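Local coordinates for protein prolyl oligopeptidase (Novosphingobium capsulatum, PDB 1YR2) that probably hydrolyses oligopeptides after proline and, less readily, after alanine, as a serine protease of the S9A family, at residues W557-A560 and P565-G568; A164-A169 and D187-K192; D59-L64 and S636-V641. All coordinates share one frame; numbering follows the deposited sequence.

Interaction 1 (W557-A560 and P565-G568)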
loop_
_atom_site.group_PDB
_atom_site.type_symbol
_atom_site.label_atom_id
_atom_site.label_comp_id
_atom_site.label_asym_id
_atom_site.label_seq_id
_atom_site.Cartn_x
_atom_site.Cartn_y
_atom_site.Cartn_z
ATOM N N TRP A 557 -11.426 10.362 -22.017
ATOM C CA TRP A 557 -11.531 9.000 -22.507
ATOM C C TRP A 557 -12.781 8.370 -21.923
ATOM O O TRP A 557 -13.523 7.687 -22.616
ATOM C CB TRP A 557 -10.299 8.159 -22.121
ATOM C CG TRP A 557 -10.265 6.856 -22.789
ATOM C CD1 TRP A 557 -9.649 6.554 -23.968
ATOM C CD2 TRP A 557 -10.935 5.671 -22.369
ATOM N NE1 TRP A 557 -9.864 5.237 -24.273
ATOM C CE2 TRP A 557 -10.652 4.671 -23.314
ATOM C CE3 TRP A 557 -11.746 5.343 -21.258
ATOM C CZ2 TRP A 557 -11.166 3.368 -23.211
ATOM C CZ3 TRP A 557 -12.246 4.049 -21.149
ATOM C CH2 TRP A 557 -11.987 3.087 -22.142
ATOM N N LEU A 558 -13.009 8.598 -20.646
ATOM C CA LEU A 558 -14.125 7.968 -19.956
ATOM C C LEU A 558 -15.463 8.463 -20.528
ATOM O O LEU A 558 -16.415 7.717 -20.620
ATOM C CB LEU A 558 -14.044 8.278 -18.482
ATOM C CG LEU A 558 -12.913 7.686 -17.618
ATOM C CD1 LEU A 558 -12.759 8.395 -16.220
ATOM C CD2 LEU A 558 -13.126 6.206 -17.466
ATOM N N ILE A 559 -15.512 9.737 -20.875
ATOM C CA ILE A 559 -16.696 10.345 -21.495
ATOM C C ILE A 559 -16.870 9.884 -22.914
ATOM O O ILE A 559 -17.991 9.523 -23.313
ATOM C CB ILE A 559 -16.676 11.890 -21.376
ATOM C CG1 ILE A 559 -16.708 12.260 -19.893
ATOM C CG2 ILE A 559 -17.874 12.487 -22.164
ATOM C CD1 ILE A 559 -16.477 13.702 -19.548
ATOM N N ALA A 560 -15.771 9.859 -23.664
ATOM C CA ALA A 560 -15.812 9.476 -25.078
ATOM C C ALA A 560 -16.161 8.010 -25.268
ATOM O O ALA A 560 -16.741 7.595 -26.297
ATOM C CB ALA A 560 -14.484 9.779 -25.725
ATOM N N PRO A 565 -21.189 9.906 -18.137
ATOM C CA PRO A 565 -21.901 10.979 -18.849
ATOM C C PRO A 565 -21.058 12.219 -18.957
ATOM O O PRO A 565 -20.164 12.457 -18.131
ATOM C CB PRO A 565 -23.153 11.231 -17.991
ATOM C CG PRO A 565 -23.288 10.066 -17.081
ATOM C CD PRO A 565 -21.890 9.496 -16.911
ATOM N N ARG A 566 -21.340 13.018 -19.973
ATOM C CA ARG A 566 -20.660 14.291 -20.178
ATOM C C ARG A 566 -20.561 15.143 -18.908
ATOM O O ARG A 566 -19.506 15.741 -18.626
ATOM C CB ARG A 566 -21.361 15.090 -21.292
ATOM C CG ARG A 566 -20.719 16.417 -21.639
ATOM C CD ARG A 566 -19.277 16.281 -22.041
ATOM N NE ARG A 566 -18.585 17.556 -22.164
ATOM C CZ ARG A 566 -17.981 18.218 -21.182
ATOM N NH1 ARG A 566 -17.971 17.753 -19.930
ATOM N NH2 ARG A 566 -17.399 19.381 -21.462
ATOM N N HIS A 567 -21.651 15.209 -18.149
ATOM C CA HIS A 567 -21.689 16.027 -16.940
ATOM C C HIS A 567 -21.705 15.192 -15.656
ATOM O O HIS A 567 -22.158 15.658 -14.632
ATOM C CB HIS A 567 -22.879 17.033 -17.011
ATOM C CG HIS A 567 -22.777 17.969 -18.172
ATOM N ND1 HIS A 567 -21.713 18.844 -18.327
ATOM C CD2 HIS A 567 -23.537 18.093 -19.285
ATOM C CE1 HIS A 567 -21.864 19.507 -19.464
ATOM N NE2 HIS A 567 -22.949 19.058 -20.069
ATOM N N GLY A 568 -21.155 13.983 -15.716
ATOM C CA GLY A 568 -21.131 13.072 -14.581
ATOM C C GLY A 568 -19.752 12.682 -14.080
ATOM O O GLY A 568 -19.639 11.665 -13.413
#
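Ile-559 meets the turn at Pro-565 and Arg-566 with all of its branches. This is the close part of the contact. CD1 lies 3.8 Å from the carbonyl O of Arg-566, and CG1 lies 3.9 Å from the carbonyl O of Pro-565. The other branch, CG2, rests beside the Arg-566 backbone, 3.9 Å from its CA. CG2 also meets CD of the arginine side chain at 4.0 Å. The touching atoms of Ile-559 are thus its two methyls and the CG1 methylene, set against carbonyl oxygens, a CA and an aliphatic chain. No hydrogen bond joins the two segments.

Ile-559 sits in the last turn of helix 544-560. Residues 565-568 form a type I beta turn, closed by Gly-568 N to Pro-565 O at 3.0 Å, and lead directly into strand 569-574. The contact therefore lies at the helix-to-strand return of a beta-alpha-beta crossover in the alpha/beta-hydrolase sheet. Leu-591 also packs on Ile-559.

The loose side is the arginine end. CG of Arg-566 stands anti to the backbone N (chi1 -178°), and the chain bends at chi2. The guanidinium lies obliquely to CD1 of Ile-559 and hydrogen-bonds away from this contact. Its NH1 bonds the carbonyl O of Asp-590. His-567 lies on one face of the guanidinium, displaced toward the rim, and both residues are exposed on the surface.

Interaction 2 (A164-A169 and D187-K192)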
loop_
_atom_site.group_PDB
_atom_site.type_symbol
_atom_site.label_atom_id
_atom_site.label_comp_id
_atom_site.label_asym_id
_atom_site.label_seq_id
_atom_site.Cartn_x
_atom_site.Cartn_y
_atom_site.Cartn_z
ATOM N N ALA A 164 2.695 -6.797 22.763
ATOM C CA ALA A 164 2.286 -7.119 21.402
ATOM C C ALA A 164 3.004 -8.379 20.936
ATOM O O ALA A 164 4.141 -8.601 21.289
ATOM C CB ALA A 164 2.584 -5.945 20.477
ATOM N N LEU A 165 2.320 -9.198 20.167
ATOM C CA LEU A 165 2.980 -10.277 19.405
ATOM C C LEU A 165 3.524 -9.695 18.152
ATOM O O LEU A 165 2.800 -9.060 17.369
ATOM C CB LEU A 165 1.998 -11.349 19.054
ATOM C CG LEU A 165 2.387 -12.469 18.132
ATOM C CD1 LEU A 165 3.481 -13.328 18.701
ATOM C CD2 LEU A 165 1.154 -13.308 17.855
ATOM N N ASP A 166 4.826 -9.875 17.978
ATOM C CA ASP A 166 5.555 -9.360 16.837
ATOM C C ASP A 166 5.631 -10.472 15.785
ATOM O O ASP A 166 4.936 -10.424 14.724
ATOM C CB ASP A 166 6.965 -8.874 17.283
ATOM C CG ASP A 166 7.823 -8.399 16.105
ATOM O OD1 ASP A 166 7.336 -8.424 14.927
ATOM O OD2 ASP A 166 9.013 -8.017 16.223
ATOM N N ALA A 167 6.367 -11.533 16.089
ATOM C CA ALA A 167 6.615 -12.585 15.093
ATOM C C ALA A 167 6.407 -13.958 15.687
ATOM O O ALA A 167 6.452 -14.115 16.908
ATOM C CB ALA A 167 8.051 -12.474 14.549
ATOM N N TRP A 168 6.189 -14.979 14.828
ATOM C CA TRP A 168 6.041 -16.353 15.311
ATOM C C TRP A 168 6.603 -17.300 14.243
ATOM O O TRP A 168 6.628 -16.935 13.105
ATOM C CB TRP A 168 4.606 -16.720 15.653
ATOM C CG TRP A 168 3.613 -16.521 14.573
ATOM C CD1 TRP A 168 2.898 -15.412 14.349
ATOM C CD2 TRP A 168 3.225 -17.465 13.551
ATOM N NE1 TRP A 168 2.078 -15.588 13.261
ATOM C CE2 TRP A 168 2.268 -16.832 12.745
ATOM C CE3 TRP A 168 3.566 -18.766 13.266
ATOM C CZ2 TRP A 168 1.647 -17.449 11.666
ATOM C CZ3 TRP A 168 2.944 -19.404 12.172
ATOM C CH2 TRP A 168 1.997 -18.737 11.394
ATOM N N ALA A 169 7.032 -18.479 14.671
ATOM C CA ALA A 169 7.567 -19.496 13.802
ATOM C C ALA A 169 7.325 -20.826 14.451
ATOM O O ALA A 169 7.752 -21.083 15.587
ATOM C CB ALA A 169 9.029 -19.277 13.554
ATOM N N ASP A 187 12.098 -1.489 20.954
ATOM C CA ASP A 187 12.662 -2.325 19.867
ATOM C C ASP A 187 13.186 -3.672 20.366
ATOM O O ASP A 187 13.458 -4.557 19.565
ATOM C CB ASP A 187 13.811 -1.592 19.183
ATOM C CG ASP A 187 13.356 -0.416 18.357
ATOM O OD1 ASP A 187 12.276 -0.494 17.709
ATOM O OD2 ASP A 187 14.066 0.607 18.270
ATOM N N TRP A 188 13.397 -3.789 21.679
ATOM C CA TRP A 188 13.826 -5.054 22.280
ATOM C C TRP A 188 12.662 -6.063 22.158
ATOM O O TRP A 188 11.497 -5.666 22.133
ATOM C CB TRP A 188 14.163 -4.875 23.755
ATOM C CG TRP A 188 15.442 -4.069 24.060
ATOM C CD1 TRP A 188 15.534 -2.880 24.768
ATOM C CD2 TRP A 188 16.783 -4.420 23.699
ATOM N NE1 TRP A 188 16.851 -2.476 24.834
ATOM C CE2 TRP A 188 17.640 -3.402 24.200
ATOM C CE3 TRP A 188 17.357 -5.503 22.996
ATOM C CZ2 TRP A 188 19.033 -3.429 24.002
ATOM C CZ3 TRP A 188 18.719 -5.545 22.820
ATOM C CH2 TRP A 188 19.560 -4.508 23.334
ATOM N N ARG A 189 12.987 -7.351 22.132
ATOM C CA ARG A 189 12.004 -8.403 22.115
ATOM C C ARG A 189 12.381 -9.454 23.127
ATOM O O ARG A 189 13.566 -9.600 23.519
ATOM C CB ARG A 189 11.951 -9.035 20.748
ATOM C CG ARG A 189 11.444 -8.136 19.665
ATOM C CD ARG A 189 9.970 -7.743 19.775
ATOM N NE ARG A 189 9.578 -6.911 18.650
ATOM C CZ ARG A 189 9.662 -5.588 18.631
ATOM N NH1 ARG A 189 10.148 -4.921 19.653
ATOM N NH2 ARG A 189 9.293 -4.929 17.562
ATOM N N THR A 190 11.386 -10.188 23.589
ATOM C CA THR A 190 11.619 -11.376 24.388
ATOM C C THR A 190 11.097 -12.504 23.531
ATOM O O THR A 190 9.963 -12.416 23.057
ATOM C CB THR A 190 10.832 -11.367 25.671
ATOM O OG1 THR A 190 11.226 -10.239 26.484
ATOM C CG2 THR A 190 11.117 -12.695 26.515
ATOM N N VAL A 191 11.898 -13.549 23.298
ATOM C CA VAL A 191 11.400 -14.706 22.564
ATOM C C VAL A 191 10.951 -15.772 23.535
ATOM O O VAL A 191 11.655 -16.093 24.437
ATOM C CB VAL A 191 12.441 -15.260 21.625
ATOM C CG1 VAL A 191 11.929 -16.501 20.930
ATOM C CG2 VAL A 191 12.824 -14.175 20.570
ATOM N N LYS A 192 9.743 -16.279 23.360
ATOM C CA LYS A 192 9.126 -17.261 24.265
ATOM C C LYS A 192 8.701 -18.448 23.386
ATOM O O LYS A 192 8.720 -18.384 22.155
ATOM C CB LYS A 192 7.891 -16.659 24.917
ATOM C CG LYS A 192 8.201 -15.554 25.888
ATOM C CD LYS A 192 6.974 -15.023 26.577
ATOM C CE LYS A 192 7.320 -13.726 27.276
ATOM N NZ LYS A 192 6.245 -13.255 28.175
#
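Arg-189 and Asp-166 form a salt bridge. NE of Arg-189 donates to OD2 of Asp-166 at 2.7 Å, with a nearly straight N-H...O angle of 164°. NH2 of Arg-189 reaches the same OD2 at 3.4 Å, but this second bond is weak. The carboxylate oxygen lies close to the guanidinium plane, at its edge. NE comes to OD2 on the anti side, somewhat out of the carboxylate plane. The two planes are turned 65° apart, so this is a one-oxygen grip and not a flat, two-oxygen pairing.

The far side of the guanidinium is also held. NH1 of Arg-189 donates to the carbonyl O of Trp-188 at 2.9 Å, from above the carbonyl plane. It bonds the carbonyl O of Ser-186 as well. These bonds fix the rotation of the group and present NE to the aspartate. A bend at chi2 (-67°) turns the arginine chain toward this position.

The two segments belong to one four-stranded blade of the beta-propeller. Strands 163-170 and 188-195 are its first and third strands, with 176-183 between them. The salt bridge thus spans the middle strand; the CA atoms of Asp-166 and Arg-189 are 8.4 Å apart. Asp-166 and Ala-167 both bond Ser-180 through their backbones, consistent with a classic beta bulge.

Packing around the ion pair is slight. CB of Asp-166 lies 4.1 Å from CD of Arg-189, and the arginine chain rests on Ser-180 and Gln-182 of the middle strand. Asp-166 is exposed. Farther out, Trp-188 makes an edge-to-face contact with Trp-208 and a cation-pi contact with Lys-210.

Interaction 3 (D59-L64 and S636-V641)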
loop_
_atom_site.group_PDB
_atom_site.type_symbol
_atom_site.label_atom_id
_atom_site.label_comp_id
_atom_site.label_asym_id
_atom_site.label_seq_id
_atom_site.Cartn_x
_atom_site.Cartn_y
_atom_site.Cartn_z
ATOM N N ASP A 59 -0.815 38.123 -3.875
ATOM C CA ASP A 59 -1.018 37.134 -2.815
ATOM C C ASP A 59 -1.770 37.792 -1.679
ATOM O O ASP A 59 -1.214 38.080 -0.624
ATOM C CB ASP A 59 0.349 36.576 -2.385
ATOM C CG ASP A 59 0.262 35.346 -1.508
ATOM O OD1 ASP A 59 -0.852 34.937 -1.118
ATOM O OD2 ASP A 59 1.302 34.704 -1.194
ATOM N N PRO A 60 -3.039 38.079 -1.903
ATOM C CA PRO A 60 -3.843 38.826 -0.931
ATOM C C PRO A 60 -4.246 38.082 0.332
ATOM O O PRO A 60 -4.777 38.730 1.256
ATOM C CB PRO A 60 -5.095 39.219 -1.710
ATOM C CG PRO A 60 -5.054 38.473 -2.987
ATOM C CD PRO A 60 -3.778 37.770 -3.139
ATOM N N TRP A 61 -4.032 36.777 0.357
ATOM C CA TRP A 61 -4.450 35.936 1.487
ATOM C C TRP A 61 -3.255 35.300 2.193
ATOM O O TRP A 61 -3.379 34.296 2.894
ATOM C CB TRP A 61 -5.483 34.906 1.039
ATOM C CG TRP A 61 -6.774 35.560 0.572
ATOM C CD1 TRP A 61 -7.711 36.149 1.348
ATOM C CD2 TRP A 61 -7.213 35.717 -0.783
ATOM N NE1 TRP A 61 -8.738 36.636 0.568
ATOM C CE2 TRP A 61 -8.445 36.391 -0.751
ATOM C CE3 TRP A 61 -6.671 35.379 -2.015
ATOM C CZ2 TRP A 61 -9.158 36.719 -1.910
ATOM C CZ3 TRP A 61 -7.374 35.661 -3.145
ATOM C CH2 TRP A 61 -8.622 36.351 -3.089
ATOM N N ARG A 62 -2.093 35.930 2.078
ATOM C CA ARG A 62 -0.929 35.412 2.765
ATOM C C ARG A 62 -1.164 35.290 4.276
ATOM O O ARG A 62 -0.584 34.428 4.924
ATOM C CB ARG A 62 0.301 36.262 2.525
ATOM C CG ARG A 62 1.561 35.501 2.913
ATOM C CD ARG A 62 2.844 36.063 2.372
ATOM N NE ARG A 62 2.955 35.854 0.944
ATOM C CZ ARG A 62 3.919 36.384 0.244
ATOM N NH1 ARG A 62 4.869 37.125 0.843
ATOM N NH2 ARG A 62 3.963 36.204 -1.069
ATOM N N TRP A 63 -2.011 36.152 4.824
ATOM C CA TRP A 63 -2.345 36.090 6.263
ATOM C C TRP A 63 -2.966 34.748 6.690
ATOM O O TRP A 63 -2.863 34.365 7.860
ATOM C CB TRP A 63 -3.219 37.270 6.678
ATOM C CG TRP A 63 -4.593 37.295 6.034
ATOM C CD1 TRP A 63 -4.936 37.889 4.870
ATOM C CD2 TRP A 63 -5.785 36.680 6.539
ATOM N NE1 TRP A 63 -6.268 37.682 4.601
ATOM C CE2 TRP A 63 -6.813 36.934 5.617
ATOM C CE3 TRP A 63 -6.091 35.951 7.686
ATOM C CZ2 TRP A 63 -8.124 36.481 5.810
ATOM C CZ3 TRP A 63 -7.400 35.505 7.879
ATOM C CH2 TRP A 63 -8.389 35.763 6.945
ATOM N N LEU A 64 -3.603 34.048 5.752
ATOM C CA LEU A 64 -4.195 32.733 6.018
ATOM C C LEU A 64 -3.140 31.618 6.165
ATOM O O LEU A 64 -3.468 30.471 6.510
ATOM C CB LEU A 64 -5.233 32.377 4.960
ATOM C CG LEU A 64 -6.616 32.969 5.183
ATOM C CD1 LEU A 64 -7.412 32.777 3.923
ATOM C CD2 LEU A 64 -7.318 32.345 6.331
ATOM N N SER A 636 0.453 26.545 -10.664
ATOM C CA SER A 636 0.137 26.746 -9.243
ATOM C C SER A 636 -1.354 27.012 -9.081
ATOM O O SER A 636 -1.813 28.045 -9.545
ATOM C CB SER A 636 0.911 27.947 -8.734
ATOM O OG SER A 636 0.595 28.249 -7.387
ATOM N N PRO A 637 -2.134 26.084 -8.512
ATOM C CA PRO A 637 -3.604 26.260 -8.476
ATOM C C PRO A 637 -4.071 27.624 -7.893
ATOM O O PRO A 637 -4.973 28.217 -8.458
ATOM C CB PRO A 637 -4.095 25.078 -7.657
ATOM C CG PRO A 637 -3.038 24.064 -7.863
ATOM C CD PRO A 637 -1.702 24.797 -7.964
ATOM N N TYR A 638 -3.420 28.120 -6.859
ATOM C CA TYR A 638 -3.836 29.368 -6.201
ATOM C C TYR A 638 -3.685 30.566 -7.124
ATOM O O TYR A 638 -4.474 31.500 -7.034
ATOM C CB TYR A 638 -3.005 29.537 -4.916
ATOM C CG TYR A 638 -3.109 30.855 -4.172
ATOM C CD1 TYR A 638 -4.303 31.279 -3.599
ATOM C CD2 TYR A 638 -1.991 31.666 -4.015
ATOM C CE1 TYR A 638 -4.386 32.510 -2.885
ATOM C CE2 TYR A 638 -2.048 32.892 -3.296
ATOM C CZ TYR A 638 -3.244 33.294 -2.731
ATOM O OH TYR A 638 -3.277 34.475 -2.017
ATOM N N HIS A 639 -2.710 30.523 -8.022
ATOM C CA HIS A 639 -2.377 31.661 -8.887
ATOM C C HIS A 639 -3.059 31.571 -10.239
ATOM O O HIS A 639 -2.887 32.461 -11.059
ATOM C CB HIS A 639 -0.847 31.773 -9.102
ATOM C CG HIS A 639 -0.098 32.000 -7.841
ATOM N ND1 HIS A 639 0.432 30.961 -7.116
ATOM C CD2 HIS A 639 0.167 33.130 -7.146
ATOM C CE1 HIS A 639 1.002 31.447 -6.022
ATOM N NE2 HIS A 639 0.841 32.759 -6.013
ATOM N N ASN A 640 -3.795 30.478 -10.503
ATOM C CA ASN A 640 -4.408 30.262 -11.818
ATOM C C ASN A 640 -5.921 30.119 -11.842
ATOM O O ASN A 640 -6.486 29.572 -12.776
ATOM C CB ASN A 640 -3.785 29.059 -12.521
ATOM C CG ASN A 640 -2.382 29.353 -13.010
ATOM O OD1 ASN A 640 -2.223 30.046 -13.996
ATOM N ND2 ASN A 640 -1.360 28.911 -12.266
ATOM N N VAL A 641 -6.583 30.589 -10.804
ATOM C CA VAL A 641 -8.049 30.646 -10.839
ATOM C C VAL A 641 -8.495 31.673 -11.916
ATOM O O VAL A 641 -7.991 32.793 -11.957
ATOM C CB VAL A 641 -8.610 30.993 -9.434
ATOM C CG1 VAL A 641 -10.131 31.021 -9.413
ATOM C CG2 VAL A 641 -8.159 30.012 -8.433
HETATM O O HOH W 1 2.038 33.326 -3.254
#
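Asp-59 accepts a short hydrogen bond from Tyr-638, OH to OD1 at 2.6 Å. CG of Tyr-638 stands anti to the backbone N (chi1 171°), which carries the hydroxyl across to Asp-59. It meets OD1 on the anti side, 28° out of the carboxylate plane; carboxylate and ring planes are 64° apart. OD1 also pairs with Lys-668. The other oxygen, OD2, takes a water that lies 3.1 Å from NE2 of His-639 and so bridges the two segments. The carboxylate is buried, and its several donors would favour the charged form.

Pro-60 follows, with CD 3.5 Å from the Tyr-638 OH. Its CG lies over one face of the Trp-61 ring.

Trp-61 closes round the same hydroxyl. Its N donates a weak bond to the Tyr-638 OH at 3.4 Å. Its CE3 meets CE1 of Tyr-638 at 3.8 Å. The indole also packs on helix 664-675, and its NE1 bonds the carbonyl O of Ser-43.

Residues 59-62 form a type I turn ahead of helix 72-89. As in other prolyl oligopeptidases, this N-terminal part packs on the alpha/beta-hydrolase domain, here on the short 3-10 turn 637-639.

Arg-62 completes the turn. NE and NH2 grip OD2 of Asp-59 side-on, the NE bond being 2.9 Å, while NH1 pairs with Glu-50. In the second segment, His-639 lays a ring face over CD2 of Tyr-638.

Interactions 1 and 3 both lie on the alpha/beta-hydrolase part of the chain, with centres 31 Å apart and nearest atoms about 17 Å apart. Interaction 2 is in the propeller. Its centre is 53 Å from that of interaction 1 and 51 Å from that of interaction 3, across the centre of the chain from both. Interaction 3 joins segments whose closest ends are 572 residues apart in sequence, and the other two contacts lie within the loop it closes. Interactions 1 and 2 are local, interaction 2 coming first along the chain. Interaction 1 leads into strand 569-574, at whose end a GxSxG sequence begins, probably the nucleophile elbow of this serine protease.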